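Local coordinates for protein lipid II:glycine glycyltransferase (Staphylococcus aureus, PDB 6SNR) that probably attaches the first glycine of the pentaglycine bridge to the lysine side chain of lipid II, using glycyl-tRNA as donor, during peptidoglycan synthesis, at residues L159-E164 / K170-L175; M148-D153 / T339-A344. All coordinates share one frame; numbering follows the deposited sequence.

Contact 1 (L159-E164 / K170-L175); sequences LLNSFE and KVRLAL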
# COMPACT_ATOMS: atom_id res chain seq x y z
N LEU A 159 2.25 -17.48 0.55
CA LEU A 159 1.74 -16.13 0.86
C LEU A 159 0.42 -16.23 1.64
O LEU A 159 0.27 -15.66 2.73
CB LEU A 159 1.57 -15.33 -0.42
CG LEU A 159 1.02 -13.91 -0.28
CD1 LEU A 159 1.88 -13.05 0.66
CD2 LEU A 159 0.88 -13.28 -1.67
N LEU A 160 -0.51 -17.00 1.06
CA LEU A 160 -1.79 -17.26 1.73
C LEU A 160 -1.58 -17.88 3.12
O LEU A 160 -2.21 -17.49 4.08
CB LEU A 160 -2.68 -18.14 0.82
CG LEU A 160 -4.08 -18.44 1.36
CD1 LEU A 160 -4.90 -17.21 1.64
CD2 LEU A 160 -4.78 -19.33 0.37
N ASN A 161 -0.69 -18.87 3.22
CA ASN A 161 -0.36 -19.52 4.51
C ASN A 161 0.13 -18.57 5.61
O ASN A 161 -0.09 -18.80 6.83
CB ASN A 161 0.69 -20.64 4.28
CG ASN A 161 0.15 -21.84 3.49
OD1 ASN A 161 -1.06 -22.06 3.40
ND2 ASN A 161 1.07 -22.60 2.88
N SER A 162 0.74 -17.43 5.20
CA SER A 162 1.25 -16.44 6.14
C SER A 162 0.18 -15.62 6.83
O SER A 162 0.41 -15.06 7.88
CB SER A 162 2.28 -15.50 5.42
OG SER A 162 1.64 -14.54 4.59
N PHE A 163 -1.04 -15.55 6.27
CA PHE A 163 -2.11 -14.81 6.91
C PHE A 163 -2.66 -15.50 8.18
O PHE A 163 -2.47 -16.73 8.36
CB PHE A 163 -3.27 -14.54 5.93
CG PHE A 163 -2.87 -13.91 4.60
CD1 PHE A 163 -1.67 -13.19 4.42
CD2 PHE A 163 -3.69 -14.09 3.51
CE1 PHE A 163 -1.39 -12.62 3.17
CE2 PHE A 163 -3.41 -13.60 2.29
CZ PHE A 163 -2.25 -12.81 2.11
N GLU A 164 -3.36 -14.75 9.01
CA GLU A 164 -3.92 -15.32 10.20
C GLU A 164 -5.05 -16.27 9.76
O GLU A 164 -5.64 -16.11 8.70
CB GLU A 164 -4.24 -14.28 11.27
CG GLU A 164 -5.57 -13.63 11.38
CD GLU A 164 -6.76 -14.54 11.58
OE1 GLU A 164 -7.53 -14.41 10.68
OE2 GLU A 164 -6.97 -15.36 12.59
N LYS A 170 -11.26 -16.49 4.79
CA LYS A 170 -12.02 -15.43 4.11
C LYS A 170 -11.45 -15.16 2.73
O LYS A 170 -12.18 -14.91 1.79
CB LYS A 170 -12.03 -14.11 4.90
CG LYS A 170 -12.73 -14.11 6.25
CD LYS A 170 -14.24 -13.86 6.21
CE LYS A 170 -14.71 -13.34 7.58
NZ LYS A 170 -16.16 -13.55 7.86
N VAL A 171 -10.11 -15.19 2.60
CA VAL A 171 -9.48 -15.03 1.29
C VAL A 171 -9.89 -16.15 0.32
O VAL A 171 -10.22 -15.89 -0.82
CB VAL A 171 -7.94 -14.91 1.39
CG1 VAL A 171 -7.30 -14.93 0.01
CG2 VAL A 171 -7.56 -13.62 2.16
N ARG A 172 -9.87 -17.41 0.79
CA ARG A 172 -10.26 -18.52 -0.06
C ARG A 172 -11.71 -18.35 -0.52
O ARG A 172 -12.00 -18.62 -1.67
CB ARG A 172 -10.07 -19.85 0.67
CG ARG A 172 -8.61 -20.21 0.91
CD ARG A 172 -8.39 -21.71 1.10
NE ARG A 172 -7.02 -21.96 1.55
CZ ARG A 172 -6.62 -21.87 2.81
NH1 ARG A 172 -7.49 -21.66 3.77
NH2 ARG A 172 -5.34 -22.10 3.10
N LEU A 173 -12.59 -17.89 0.36
CA LEU A 173 -13.98 -17.62 -0.02
C LEU A 173 -14.04 -16.50 -1.05
O LEU A 173 -14.73 -16.59 -2.05
CB LEU A 173 -14.83 -17.25 1.18
CG LEU A 173 -15.11 -18.42 2.12
CD1 LEU A 173 -15.84 -17.89 3.35
CD2 LEU A 173 -15.88 -19.55 1.44
N ALA A 174 -13.26 -15.46 -0.82
CA ALA A 174 -13.28 -14.36 -1.75
C ALA A 174 -12.88 -14.74 -3.18
O ALA A 174 -13.45 -14.24 -4.15
CB ALA A 174 -12.36 -13.24 -1.22
N LEU A 175 -11.91 -15.62 -3.30
CA LEU A 175 -11.42 -16.10 -4.59
C LEU A 175 -12.49 -16.89 -5.32
O LEU A 175 -12.49 -16.92 -6.53
CB LEU A 175 -10.19 -17.00 -4.41
CG LEU A 175 -8.93 -16.33 -3.88
CD1 LEU A 175 -7.82 -17.32 -3.48
CD2 LEU A 175 -8.46 -15.32 -4.92
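Leu160 fills the gap between two consecutive helices by splitting its two methyl groups between two neighbours, Val171 and Arg172. One branch, CD1, meets Val171 CG1 at 3.7 Å, the two side chains running antiparallel alongside one another. The other branch, CD2, lies 3.7 Å from Arg172 NE, and the isobutyl group covers one face of the guanidinium. This charged side chain therefore contributes a flat surface as well as a charge. Asn161 OD1 stands near the guanidinium plane at the edge, but at 4.3 Å from Arg172 NH2 it is only a neighbour; the Asn161 amide turns its ND2 to Asp157, one helical turn back. Val171 completes the apolar core with its second methyl: CG2 comes obliquely to Phe163, 4.1 Å from CD2 of the ring.

CG of Leu160 stands opposite its backbone N (chi1 -177°), directing both methyls to helix 165-177. The Phe163 ring leans back over its own helix end, with Leu159 O 3.5 Å above its plane and off toward the rim. Leu159 O is gripped twice, by Ser162 N and by Ser162 OG at 2.6 Å, the hydroxyl lying in the carbonyl plane on a lone pair. Farther out, Trp377 packs edge-to-face with Phe163 and also touches Val171.

Glu164 is the N-cap residue of helix 165-177, its OE1 accepting from Asn167 N. Two short helices joined by a brief connection, lying between strands 146-151 and 180-183 along the chain, match the paired helices that follow the first strand of a GNAT-like domain, consistent with the acetyltransferase clan of the FemABX family.

Contact 2 (M148-D153 / T339-A344); sequences MITPID and TMMKYA
No ring or other flat side chain lies between Thr150 and Ile152 on one side and Met341 and Ala344 on the other; the one flat group involved is the backbone carbonyl of Met341, whose O is 3.9 Å from Ile152 CD1. Aromatic rings instead frame the contact: Tyr352 and Phe163 touch Met341, Phe354 touches Thr150, and Phe311 touches Ala344.

Ile152, just past the end of strand 146-151, carries most of that segment's share. Its CD1 methyl ends 3.7 Å from Ala344 CB, while its CG2 branch lies 4.1 Å from Met341 CB, one helical turn earlier. A single branched residue thus spans the two positions that helix 332-347 offers it. The reach to Ala344 depends on CG1 being wedged between the backbone N and the carbonyl carbon (chi1 52°), with the chain then carried outward to CD1.

Met341 works differently. Its thioether is fully extended beyond CG (chi3 -178°) and reaches the two outer branches of Thr150, whose side chain it meets at about a right angle. The terminal CE methyl is 3.8 Å from Thr150 OG1 and 4.2 Å from Thr150 CG2, so it rests against both.

Thr150 itself is held from outside: its hydroxyl is hydrogen-bonded to Trp377 O, and its backbone is paired with Tyr352 in the neighbouring strand. That bond satisfies the one polar side-chain atom touching Met341 and fixes the rotation of the threonine. Across the interface, methyl and methylene groups meet a carbonyl and an already occupied hydroxyl, which implies that segments 148-153 and 339-344 hold together here through the fit of buried apolar groups rather than polar pairing.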
# COMPACT_ATOMS: atom_id res chain seq x y z
N MET A 148 3.18 -1.80 9.16
CA MET A 148 2.92 -3.22 9.09
C MET A 148 3.21 -3.76 7.71
O MET A 148 2.61 -3.31 6.71
CB MET A 148 1.47 -3.52 9.48
CG MET A 148 1.13 -3.03 10.87
SD MET A 148 1.77 -4.09 12.18
CE MET A 148 0.47 -5.33 12.23
N ILE A 149 4.14 -4.71 7.65
CA ILE A 149 4.66 -5.12 6.40
C ILE A 149 4.52 -6.63 6.17
O ILE A 149 4.92 -7.41 7.01
CB ILE A 149 6.16 -4.76 6.32
CG1 ILE A 149 6.37 -3.24 6.48
CG2 ILE A 149 6.72 -5.17 4.97
CD1 ILE A 149 7.82 -2.78 6.25
N THR A 150 4.05 -6.98 4.99
CA THR A 150 3.95 -8.39 4.54
C THR A 150 5.10 -8.76 3.61
O THR A 150 5.27 -8.16 2.57
CB THR A 150 2.62 -8.65 3.80
OG1 THR A 150 1.50 -8.25 4.62
CG2 THR A 150 2.50 -10.14 3.39
N PRO A 151 5.88 -9.81 3.96
CA PRO A 151 6.84 -10.35 3.01
C PRO A 151 6.08 -11.03 1.88
O PRO A 151 5.17 -11.90 2.13
CB PRO A 151 7.63 -11.38 3.83
CG PRO A 151 7.30 -11.13 5.24
CD PRO A 151 5.93 -10.50 5.26
N ILE A 152 6.40 -10.64 0.64
CA ILE A 152 5.70 -11.17 -0.54
C ILE A 152 6.59 -11.91 -1.56
O ILE A 152 6.14 -12.19 -2.68
CB ILE A 152 4.87 -10.09 -1.26
CG1 ILE A 152 5.71 -8.83 -1.56
CG2 ILE A 152 3.69 -9.69 -0.39
CD1 ILE A 152 5.11 -8.00 -2.67
N ASP A 153 7.82 -12.19 -1.18
CA ASP A 153 8.72 -12.96 -2.03
C ASP A 153 8.49 -14.44 -1.74
O ASP A 153 9.35 -15.18 -1.25
CB ASP A 153 10.20 -12.58 -1.81
CG ASP A 153 10.66 -12.73 -0.39
OD1 ASP A 153 9.87 -12.59 0.59
OD2 ASP A 153 11.88 -12.98 -0.24
N THR A 339 -4.84 -10.22 -4.46
CA THR A 339 -4.52 -9.94 -5.86
C THR A 339 -3.38 -8.89 -5.97
O THR A 339 -2.45 -9.07 -6.77
CB THR A 339 -5.76 -9.49 -6.65
OG1 THR A 339 -6.75 -10.53 -6.58
CG2 THR A 339 -5.40 -9.28 -8.06
N MET A 340 -3.46 -7.86 -5.13
CA MET A 340 -2.49 -6.75 -5.19
C MET A 340 -1.13 -7.21 -4.71
O MET A 340 -0.10 -6.82 -5.28
CB MET A 340 -2.96 -5.50 -4.41
CG MET A 340 -4.10 -4.77 -5.13
SD MET A 340 -4.55 -3.21 -4.37
CE MET A 340 -4.99 -3.73 -2.75
N MET A 341 -1.11 -8.09 -3.71
CA MET A 341 0.15 -8.64 -3.23
C MET A 341 0.79 -9.45 -4.33
O MET A 341 2.00 -9.34 -4.56
CB MET A 341 -0.05 -9.47 -2.00
CG MET A 341 -0.38 -8.68 -0.75
SD MET A 341 -0.74 -9.86 0.59
CE MET A 341 -1.17 -8.75 1.93
N LYS A 342 0.01 -10.28 -5.01
CA LYS A 342 0.56 -11.08 -6.10
C LYS A 342 1.08 -10.20 -7.25
O LYS A 342 2.17 -10.48 -7.76
CB LYS A 342 -0.46 -12.13 -6.59
CG LYS A 342 -0.71 -13.23 -5.56
CD LYS A 342 -1.68 -14.28 -6.12
CE LYS A 342 -2.92 -13.64 -6.75
NZ LYS A 342 -3.93 -14.63 -7.24
N TYR A 343 0.33 -9.15 -7.63
CA TYR A 343 0.73 -8.22 -8.66
C TYR A 343 2.04 -7.55 -8.26
O TYR A 343 2.96 -7.40 -9.07
CB TYR A 343 -0.33 -7.11 -8.89
CG TYR A 343 0.10 -6.09 -9.92
CD1 TYR A 343 0.85 -4.99 -9.57
CD2 TYR A 343 -0.20 -6.26 -11.25
CE1 TYR A 343 1.26 -4.09 -10.52
CE2 TYR A 343 0.20 -5.37 -12.21
CZ TYR A 343 0.91 -4.25 -11.84
OH TYR A 343 1.34 -3.33 -12.77
N ALA A 344 2.11 -7.15 -7.01
CA ALA A 344 3.29 -6.44 -6.51
C ALA A 344 4.52 -7.37 -6.62
O ALA A 344 5.59 -6.96 -7.09
CB ALA A 344 3.09 -5.97 -5.06

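Contact 1 is nested along the chain within the long loop closed by contact 2, and their centres are about 12 Å apart. They meet directly: Phe163 CZ lies 3.7 Å from Met341 SD, and Leu159, which does not touch segment 170-175, brings its CD2 to 3.9 Å from Met341 CB and its CD1 to 4.0 Å from Ile152 CG2. Helix 156-162 thus takes part in both, lying beside helix 332-347 against strand 146-151. Helix 332-347 itself crosses between the parallel strands 315-323 and 351-356, a beta-alpha-beta crossover. Trp377 serves both contacts, its side chain at contact 1 and its backbone O at contact 2.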